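O-methyltransferase, putative (Bacillus cereus, PDB 3DUW) probably transfers the methyl group of S-adenosyl-L-methionine to a hydroxyl oxygen of its substrate, leaving S-adenosyl-L-homocysteine, which is bound in this crystal structure. Local coordinates at residues 171-176 with 182-187; 149-154 with 191-196. All blocks are in the same frame, centred on the assembly; numbering follows the deposited sequence.

Contact 1: residues 171-176 with 182-187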
ATOM      1  N   GLU A 171       2.772  16.290   7.257  1.00 10.40           N
ATOM      2  CA  GLU A 171       4.060  16.735   7.776  1.00 10.89           C
ATOM      3  C   GLU A 171       4.256  16.437   9.260  1.00 11.56           C
ATOM      4  O   GLU A 171       5.040  17.099   9.945  1.00 14.08           O
ATOM      5  CB  GLU A 171       4.249  18.230   7.487  1.00 12.94           C
ATOM      6  CG  GLU A 171       4.118  18.557   6.005  1.00 16.39           C
ATOM      7  CD  GLU A 171       4.579  19.957   5.661  1.00 19.27           C
ATOM      8  OE1 GLU A 171       4.156  20.913   6.344  1.00 22.10           O
ATOM      9  OE2 GLU A 171       5.360  20.100   4.696  1.00 21.79           O
ATOM     10  N   GLY A 172       3.547  15.420   9.745  1.00 10.03           N
ATOM     11  CA  GLY A 172       3.660  15.019  11.135  1.00 10.78           C
ATOM     12  C   GLY A 172       2.752  15.744  12.110  1.00  9.95           C
ATOM     13  O   GLY A 172       2.741  15.425  13.299  1.00 12.17           O
ATOM     14  N   GLU A 173       1.983  16.710  11.617  1.00 10.28           N
ATOM     15  CA  GLU A 173       1.091  17.478  12.477  1.00 11.98           C
ATOM     16  C   GLU A 173      -0.068  16.664  13.041  1.00 11.26           C
ATOM     17  O   GLU A 173      -0.726  17.083  13.996  1.00 11.80           O
ATOM     18  CB  GLU A 173       0.552  18.688  11.714  1.00 12.80           C
ATOM     19  CG  GLU A 173       1.603  19.755  11.449  1.00 16.24           C
ATOM     20  CD  GLU A 173       1.075  20.889  10.595  1.00 18.67           C
ATOM     21  OE1 GLU A 173      -0.049  21.361  10.866  1.00 17.78           O
ATOM     22  OE2 GLU A 173       1.788  21.314   9.660  1.00 21.69           O
ATOM     23  N   VAL A 174      -0.312  15.495  12.460  1.00 10.05           N
ATOM     24  CA  VAL A 174      -1.403  14.641  12.912  1.00 10.95           C
ATOM     25  C   VAL A 174      -1.319  14.294  14.403  1.00 11.00           C
ATOM     26  O   VAL A 174      -2.335  13.995  15.026  1.00 10.59           O
ATOM     27  CB  VAL A 174      -1.457  13.330  12.081  1.00 10.82           C
ATOM     28  CG1 VAL A 174      -0.182  12.525  12.273  1.00 11.64           C
ATOM     29  CG2 VAL A 174      -2.678  12.514  12.465  1.00 12.88           C
ATOM     30  N   ILE A 175      -0.123  14.351  14.982  1.00 11.13           N
ATOM     31  CA  ILE A 175       0.032  14.017  16.398  1.00 12.61           C
ATOM     32  C   ILE A 175      -0.234  15.190  17.339  1.00 13.97           C
ATOM     33  O   ILE A 175      -0.250  15.021  18.559  1.00 14.59           O
ATOM     34  CB  ILE A 175       1.445  13.444  16.686  1.00 11.88           C
ATOM     35  CG1 ILE A 175       1.542  12.990  18.146  1.00 18.10           C
ATOM     36  CG2 ILE A 175       2.506  14.487  16.374  1.00 14.31           C
ATOM     37  CD1 ILE A 175       2.889  12.408  18.526  1.00 19.18           C
ATOM     38  N   ASP A 176      -0.455  16.374  16.779  1.00 13.62           N
ATOM     39  CA  ASP A 176      -0.720  17.548  17.606  1.00 14.80           C
ATOM     40  C   ASP A 176      -2.209  17.744  17.877  1.00 13.58           C
ATOM     41  O   ASP A 176      -2.938  18.285  17.050  1.00 13.61           O
ATOM     42  CB  ASP A 176      -0.151  18.801  16.946  1.00 16.46           C
ATOM     43  CG  ASP A 176      -0.337  20.033  17.803  1.00 17.28           C
ATOM     44  OD1 ASP A 176      -0.558  19.866  19.021  1.00 18.92           O
ATOM     45  OD2 ASP A 176      -0.254  21.155  17.264  1.00 20.77           O
ATOM     46  N   PRO A 182      -8.018  22.935  10.946  1.00 12.13           N
ATOM     47  CA  PRO A 182      -9.214  22.089  10.905  1.00 11.99           C
ATOM     48  C   PRO A 182      -9.019  20.780  10.136  1.00 10.71           C
ATOM     49  O   PRO A 182      -9.728  19.801  10.373  1.00  9.97           O
ATOM     50  CB  PRO A 182     -10.261  23.004  10.271  1.00 12.98           C
ATOM     51  CG  PRO A 182      -9.442  23.888   9.380  1.00 14.18           C
ATOM     52  CD  PRO A 182      -8.259  24.218  10.261  1.00 13.78           C
ATOM     53  N   ARG A 183      -8.058  20.766   9.217  1.00 10.56           N
ATOM     54  CA  ARG A 183      -7.775  19.564   8.438  1.00  9.63           C
ATOM     55  C   ARG A 183      -7.078  18.533   9.324  1.00  9.62           C
ATOM     56  O   ARG A 183      -7.318  17.327   9.205  1.00 10.02           O
ATOM     57  CB  ARG A 183      -6.902  19.922   7.235  1.00  9.95           C
ATOM     58  CG  ARG A 183      -7.598  20.867   6.266  1.00 11.00           C
ATOM     59  CD  ARG A 183      -6.638  21.418   5.235  1.00 14.45           C
ATOM     60  NE  ARG A 183      -5.588  22.212   5.863  1.00 15.19           N
ATOM     61  CZ  ARG A 183      -4.645  22.866   5.193  1.00 16.86           C
ATOM     62  NH1 ARG A 183      -4.618  22.822   3.868  1.00 20.08           N
ATOM     63  NH2 ARG A 183      -3.727  23.559   5.852  1.00 17.53           N
ATOM     64  N   VAL A 184      -6.215  19.011  10.217  1.00  9.34           N
ATOM     65  CA  VAL A 184      -5.513  18.127  11.139  1.00 10.19           C
ATOM     66  C   VAL A 184      -6.521  17.549  12.136  1.00  9.59           C
ATOM     67  O   VAL A 184      -6.494  16.358  12.442  1.00  9.75           O
ATOM     68  CB  VAL A 184      -4.401  18.882  11.911  1.00  9.64           C
ATOM     69  CG1 VAL A 184      -3.842  18.004  13.022  1.00 11.14           C
ATOM     70  CG2 VAL A 184      -3.284  19.277  10.953  1.00 12.42           C
ATOM     71  N   GLN A 185      -7.414  18.390  12.646  1.00  9.71           N
ATOM     72  CA  GLN A 185      -8.414  17.906  13.590  1.00  9.49           C
ATOM     73  C   GLN A 185      -9.328  16.896  12.897  1.00  8.96           C
ATOM     74  O   GLN A 185      -9.671  15.866  13.473  1.00  8.62           O
ATOM     75  CB  GLN A 185      -9.225  19.075  14.163  1.00 10.88           C
ATOM     76  CG  GLN A 185      -8.384  20.046  14.993  1.00 12.25           C
ATOM     77  CD  GLN A 185      -7.780  19.404  16.236  1.00 13.39           C
ATOM     78  OE1 GLN A 185      -6.834  19.933  16.823  1.00 14.23           O
ATOM     79  NE2 GLN A 185      -8.331  18.270  16.649  1.00 11.14           N
ATOM     80  N   GLY A 186      -9.701  17.183  11.653  1.00  8.07           N
ATOM     81  CA  GLY A 186     -10.552  16.267  10.911  1.00  8.41           C
ATOM     82  C   GLY A 186      -9.912  14.899  10.746  1.00  8.36           C
ATOM     83  O   GLY A 186     -10.584  13.876  10.881  1.00  8.67           O
ATOM     84  N   ILE A 187      -8.616  14.868  10.449  1.00  8.48           N
ATOM     85  CA  ILE A 187      -7.926  13.596  10.280  1.00  8.37           C
ATOM     86  C   ILE A 187      -7.844  12.848  11.610  1.00  7.49           C
ATOM     87  O   ILE A 187      -8.001  11.632  11.646  1.00  8.56           O
ATOM     88  CB  ILE A 187      -6.511  13.802   9.685  1.00  8.86           C
ATOM     89  CG1 ILE A 187      -6.627  14.236   8.217  1.00  9.61           C
ATOM     90  CG2 ILE A 187      -5.691  12.533   9.818  1.00 14.21           C
ATOM     91  CD1 ILE A 187      -7.379  13.258   7.336  1.00 15.99           C
TER

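Contact 2: residues 149-154 with 191-196. With SAH (S-adenosyl-L-homocysteine), chain C.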
ATOM      1  N   TYR A 149     -17.329  11.600   5.928  1.00  9.69           N
ATOM      2  CA  TYR A 149     -17.104  10.799   4.728  1.00  9.62           C
ATOM      3  C   TYR A 149     -16.851   9.341   5.090  1.00  9.28           C
ATOM      4  O   TYR A 149     -17.256   8.440   4.360  1.00 10.00           O
ATOM      5  CB  TYR A 149     -15.933  11.356   3.908  1.00  8.48           C
ATOM      6  CG  TYR A 149     -16.160  12.766   3.394  1.00  8.43           C
ATOM      7  CD1 TYR A 149     -17.441  13.209   3.047  1.00  8.89           C
ATOM      8  CD2 TYR A 149     -15.098  13.653   3.252  1.00  8.78           C
ATOM      9  CE1 TYR A 149     -17.652  14.498   2.582  1.00  9.52           C
ATOM     10  CE2 TYR A 149     -15.299  14.945   2.783  1.00 10.12           C
ATOM     11  CZ  TYR A 149     -16.581  15.362   2.453  1.00  9.59           C
ATOM     12  OH  TYR A 149     -16.796  16.647   2.015  1.00  9.93           O
ATOM     13  N   PHE A 150     -16.186   9.107   6.217  1.00  9.86           N
ATOM     14  CA  PHE A 150     -15.915   7.742   6.658  1.00  9.35           C
ATOM     15  C   PHE A 150     -17.235   7.048   6.989  1.00 10.10           C
ATOM     16  O   PHE A 150     -17.451   5.899   6.614  1.00 10.53           O
ATOM     17  CB  PHE A 150     -15.002   7.737   7.890  1.00 11.41           C
ATOM     18  CG  PHE A 150     -14.831   6.378   8.509  1.00 10.54           C
ATOM     19  CD1 PHE A 150     -14.357   5.305   7.756  1.00 10.87           C
ATOM     20  CD2 PHE A 150     -15.164   6.165   9.841  1.00 12.36           C
ATOM     21  CE1 PHE A 150     -14.224   4.036   8.325  1.00  9.83           C
ATOM     22  CE2 PHE A 150     -15.034   4.903  10.419  1.00 12.81           C
ATOM     23  CZ  PHE A 150     -14.563   3.834   9.658  1.00 11.92           C
ATOM     24  N   GLU A 151     -18.123   7.754   7.684  1.00 10.84           N
ATOM     25  CA  GLU A 151     -19.411   7.171   8.033  1.00 11.08           C
ATOM     26  C   GLU A 151     -20.208   6.849   6.774  1.00 10.98           C
ATOM     27  O   GLU A 151     -20.865   5.808   6.697  1.00 11.86           O
ATOM     28  CB  GLU A 151     -20.195   8.116   8.946  1.00 13.79           C
ATOM     29  CG  GLU A 151     -19.609   8.226  10.345  1.00 13.41           C
ATOM     30  CD  GLU A 151     -19.587   6.892  11.075  1.00 14.34           C
ATOM     31  OE1 GLU A 151     -20.638   6.225  11.116  1.00 14.76           O
ATOM     32  OE2 GLU A 151     -18.521   6.512  11.609  1.00 15.13           O
ATOM     33  N   TRP A 152     -20.151   7.735   5.781  1.00 11.19           N
ATOM     34  CA  TRP A 152     -20.856   7.494   4.527  1.00 11.49           C
ATOM     35  C   TRP A 152     -20.216   6.326   3.785  1.00 11.41           C
ATOM     36  O   TRP A 152     -20.908   5.513   3.170  1.00 12.49           O
ATOM     37  CB  TRP A 152     -20.835   8.740   3.638  1.00 12.09           C
ATOM     38  CG  TRP A 152     -22.011   9.631   3.853  1.00 13.55           C
ATOM     39  CD1 TRP A 152     -22.004  10.887   4.379  1.00 13.71           C
ATOM     40  CD2 TRP A 152     -23.378   9.327   3.554  1.00 13.87           C
ATOM     41  NE1 TRP A 152     -23.284  11.389   4.427  1.00 14.02           N
ATOM     42  CE2 TRP A 152     -24.147  10.452   3.927  1.00 13.36           C
ATOM     43  CE3 TRP A 152     -24.028   8.214   3.007  1.00 15.84           C
ATOM     44  CZ2 TRP A 152     -25.537  10.495   3.772  1.00 14.74           C
ATOM     45  CZ3 TRP A 152     -25.413   8.258   2.852  1.00 16.93           C
ATOM     46  CH2 TRP A 152     -26.150   9.393   3.234  1.00 17.09           C
ATOM     47  N   ALA A 153     -18.891   6.245   3.839  1.00 11.61           N
ATOM     48  CA  ALA A 153     -18.178   5.163   3.170  1.00 12.16           C
ATOM     49  C   ALA A 153     -18.643   3.825   3.730  1.00 11.93           C
ATOM     50  O   ALA A 153     -18.928   2.892   2.983  1.00 12.40           O
ATOM     51  CB  ALA A 153     -16.675   5.321   3.369  1.00 11.54           C
ATOM     52  N   LEU A 154     -18.720   3.739   5.053  1.00 13.37           N
ATOM     53  CA  LEU A 154     -19.152   2.518   5.717  1.00 15.26           C
ATOM     54  C   LEU A 154     -20.582   2.184   5.304  1.00 13.95           C
ATOM     55  O   LEU A 154     -20.913   1.033   5.017  1.00 15.15           O
ATOM     56  CB  LEU A 154     -19.101   2.702   7.233  1.00 15.90           C
ATOM     57  CG  LEU A 154     -18.342   1.670   8.070  1.00 19.72           C
ATOM     58  CD1 LEU A 154     -18.740   1.835   9.529  1.00 18.50           C
ATOM     59  CD2 LEU A 154     -18.652   0.265   7.590  1.00 17.67           C
ATOM     60  N   TYR A 191      -9.163   8.988  12.448  1.00  8.19           N
ATOM     61  CA  TYR A 191      -8.448   7.867  13.070  1.00  7.50           C
ATOM     62  C   TYR A 191      -9.282   7.323  14.235  1.00  7.04           C
ATOM     63  O   TYR A 191      -9.479   6.113  14.370  1.00  8.41           O
ATOM     64  CB  TYR A 191      -7.091   8.324  13.621  1.00  7.19           C
ATOM     65  CG  TYR A 191      -5.953   8.403  12.622  1.00  6.61           C
ATOM     66  CD1 TYR A 191      -5.128   7.305  12.384  1.00  6.97           C
ATOM     67  CD2 TYR A 191      -5.662   9.598  11.967  1.00  6.42           C
ATOM     68  CE1 TYR A 191      -4.032   7.400  11.523  1.00  7.42           C
ATOM     69  CE2 TYR A 191      -4.574   9.705  11.105  1.00  7.12           C
ATOM     70  CZ  TYR A 191      -3.760   8.601  10.891  1.00  7.27           C
ATOM     71  OH  TYR A 191      -2.661   8.701  10.061  1.00  8.02           O
ATOM     72  N   GLU A 192      -9.769   8.230  15.074  1.00  8.14           N
ATOM     73  CA  GLU A 192     -10.568   7.856  16.235  1.00  9.36           C
ATOM     74  C   GLU A 192     -11.843   7.103  15.868  1.00  9.03           C
ATOM     75  O   GLU A 192     -12.194   6.121  16.517  1.00 10.21           O
ATOM     76  CB  GLU A 192     -10.914   9.107  17.045  1.00 10.59           C
ATOM     77  CG  GLU A 192      -9.713   9.739  17.736  1.00 11.73           C
ATOM     78  CD  GLU A 192      -9.955  11.187  18.126  1.00 14.63           C
ATOM     79  OE1 GLU A 192     -11.121  11.629  18.103  1.00 17.47           O
ATOM     80  OE2 GLU A 192      -8.978  11.887  18.460  1.00 14.55           O
ATOM     81  N   LEU A 193     -12.538   7.559  14.832  1.00  8.96           N
ATOM     82  CA  LEU A 193     -13.766   6.894  14.417  1.00  9.53           C
ATOM     83  C   LEU A 193     -13.502   5.495  13.887  1.00 10.58           C
ATOM     84  O   LEU A 193     -14.281   4.572  14.126  1.00 10.61           O
ATOM     85  CB  LEU A 193     -14.488   7.730  13.367  1.00 10.59           C
ATOM     86  CG  LEU A 193     -15.323   8.849  13.985  1.00 12.47           C
ATOM     87  CD1 LEU A 193     -15.804   9.787  12.898  1.00 13.50           C
ATOM     88  CD2 LEU A 193     -16.502   8.240  14.740  1.00 13.25           C
ATOM     89  N   ILE A 194     -12.406   5.342  13.154  1.00 10.02           N
ATOM     90  CA  ILE A 194     -12.038   4.039  12.626  1.00 10.29           C
ATOM     91  C   ILE A 194     -11.834   3.089  13.803  1.00 11.79           C
ATOM     92  O   ILE A 194     -12.297   1.949  13.782  1.00 11.62           O
ATOM     93  CB  ILE A 194     -10.739   4.125  11.797  1.00 11.03           C
ATOM     94  CG1 ILE A 194     -10.999   4.916  10.514  1.00 11.62           C
ATOM     95  CG2 ILE A 194     -10.223   2.726  11.487  1.00 12.77           C
ATOM     96  CD1 ILE A 194      -9.739   5.247   9.730  1.00 13.51           C
ATOM     97  N   ALA A 195     -11.153   3.573  14.836  1.00 10.66           N
ATOM     98  CA  ALA A 195     -10.897   2.771  16.027  1.00 14.13           C
ATOM     99  C   ALA A 195     -12.196   2.406  16.740  1.00 15.23           C
ATOM    100  O   ALA A 195     -12.297   1.343  17.355  1.00 18.33           O
ATOM    101  CB  ALA A 195      -9.979   3.533  16.977  1.00 14.52           C
ATOM    102  N   ALA A 196     -13.190   3.285  16.651  1.00 15.50           N
ATOM    103  CA  ALA A 196     -14.480   3.057  17.298  1.00 16.21           C
ATOM    104  C   ALA A 196     -15.434   2.174  16.491  1.00 17.17           C
ATOM    105  O   ALA A 196     -16.460   1.734  17.013  1.00 18.53           O
ATOM    106  CB  ALA A 196     -15.146   4.393  17.605  1.00 17.54           C
TER
HETATM  107  N   SAH C 224      -7.816  13.161  -5.508  1.00 11.93           N
HETATM  108  CA  SAH C 224      -7.583  14.182  -6.595  1.00 10.12           C
HETATM  109  CB  SAH C 224      -7.394  15.541  -6.008  1.00  9.75           C
HETATM  110  CG  SAH C 224      -8.528  16.125  -5.199  1.00  8.77           C
HETATM  111  SD  SAH C 224      -7.929  17.645  -4.343  1.00  8.66           S
HETATM  112  C   SAH C 224      -6.266  13.788  -7.344  1.00  9.76           C
HETATM  113  O   SAH C 224      -5.613  12.827  -6.927  1.00  9.82           O
HETATM  114  OXT SAH C 224      -5.947  14.500  -8.362  1.00 12.97           O
HETATM  115  C5' SAH C 224      -9.267  17.901  -3.249  1.00  9.29           C
HETATM  116  C4' SAH C 224     -10.619  18.249  -4.040  1.00  8.72           C
HETATM  117  O4' SAH C 224     -11.543  18.390  -2.964  1.00  9.36           O
HETATM  118  C3' SAH C 224     -10.670  19.599  -4.742  1.00  8.29           C
HETATM  119  O3' SAH C 224     -10.934  19.465  -6.141  1.00  8.39           O
HETATM  120  C2' SAH C 224     -11.798  20.363  -3.941  1.00  9.79           C
HETATM  121  O2' SAH C 224     -12.498  21.310  -4.734  1.00  8.87           O
HETATM  122  C1' SAH C 224     -12.650  19.217  -3.434  1.00  8.67           C
HETATM  123  N9  SAH C 224     -13.475  19.473  -2.407  1.00  9.34           N
HETATM  124  C8  SAH C 224     -13.352  20.259  -1.274  1.00 10.28           C
HETATM  125  N7  SAH C 224     -14.381  20.259  -0.488  1.00  9.37           N
HETATM  126  C5  SAH C 224     -15.307  19.394  -1.124  1.00 10.11           C
HETATM  127  C6  SAH C 224     -16.636  18.982  -0.743  1.00  9.79           C
HETATM  128  N6  SAH C 224     -17.254  19.393   0.372  1.00 12.54           N
HETATM  129  N1  SAH C 224     -17.247  18.119  -1.616  1.00 11.81           N
HETATM  130  C2  SAH C 224     -16.656  17.673  -2.764  1.00 10.36           C
HETATM  131  N3  SAH C 224     -15.389  18.045  -3.163  1.00 11.06           N
HETATM  132  C4  SAH C 224     -14.775  18.905  -2.297  1.00  8.92           C

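Contact 1: residues 171-176 with 182-187
Val174 and Val184 bring the two backbones closest, their CA atoms 5.7 Å apart, where the 3-10 segment of the loop meets the first turns of helix 182-196. The 3-10 turn is closed by the backbone bond from Asp176 N to Glu173 O, at 2.9 Å. On the other side, Gly186 N bonds to Pro182 O and Ile187 N to Arg183 O, the i+4 to i pattern of the helix. The interface between the segments is small, 204 Å² in all, and is made by van der Waals contact.

Val184 makes the largest contribution, its two methyls divided between backbone and side chain of Glu173. CG1, anti to the backbone N (chi1 171°), presses on the carbonyl of the 3-10 turn, 3.4 Å from Glu173 O, the same oxygen that accepts the turn's bond. CG2 instead meets the glutamate side chain, which crosses that of Val184 at about a right angle: it lies 4.0 Å from Glu173 CB and 3.8 Å from Glu173 OE1. The aliphatic root and one carboxylate oxygen of Glu173 thus both border this methyl.

One turn further along the helix, Ile187 continues the apolar surface with its CG2 branch, which meets Val174 CG2 at 4.0 Å, again with the side chains crossed. Val174 also packs on Tyr13 of the second subunit, and its carbonyl oxygen accepts a hydrogen bond from Arg188. The carboxylate of Asp176 is used within its own loop, OD1 accepting a bond from Thr178 N.

This is plain packing of a connecting loop on the helix it leads into, the first part of the connection from strand 162-166 through helix 182-196 to strand 200-209 of the Rossmann-like methyltransferase fold, at the contact with the second subunit.

Contact 2: residues 149-154 with 191-196
Two helices of the Rossmann-like methyltransferase domain meet where the Phe150 ring reaches Leu193 and Ile194; Tyr149, the residue before Phe150, belongs to the S-adenosyl-L-homocysteine pocket. The segment axes pass 10.7 Å apart at an angle of 34°, a wide spacing bridged largely by the phenylalanine. With CG anti to the backbone N (chi1 172°), the ring is placed against Leu193 and Ile194. Ile194 CG1 sits over one face, 4.0 Å from the ring centroid and 16° off the normal, a CH-pi contact displaced toward CZ and CE1. Leu193 lies on the same side of the ring plane, near CD2 and CE2: Phe150 CD2 is 3.9 Å from Leu193 CB, and Phe150 CE2 is 3.8 Å from Leu193 O. Beside it, the bent chain of Glu151 brings OE2 to 4.1 Å from Leu193 CD2.

Tyr149 points elsewhere: its OH lies 3.2 Å from N6 of the adenine and is hydrogen-bonded to Asp142, so the turn that supplies Phe150 to this packing also borders the cofactor product.

Beneath the helices, Phe150 rests on Val200 and Ile194 on Ala202, both of strand 200-209, and Ile194 also touches Ile217 of strand 214-221. Helix 119-128 adjoins helix 146-155 through Tyr149 and Trp152, whereas Leu18 of the second subunit packs on Ile194.

In the fold
From the N terminus the chain builds its first helices and the strands 61-65, 85-90, 112-116 and 136-139 before helix 146-155, where contact 2 begins. It continues through strand 162-166 into the long loop holding residues 171-176, and then enters helix 182-196. Contact 1 closes a short loop of five intervening residues at the start of this helix; contact 2 closes a wider one, 36 residues long, at its far end, and contact 1 is nested inside it. The centres lie 16 Å apart, yet the two meet directly where Val174 CG2 packs 3.7 Å from Tyr191 CE2. Helix 182-196 therefore joins the loop after strand 162-166 to helix 146-155, and both contacts also touch the second subunit.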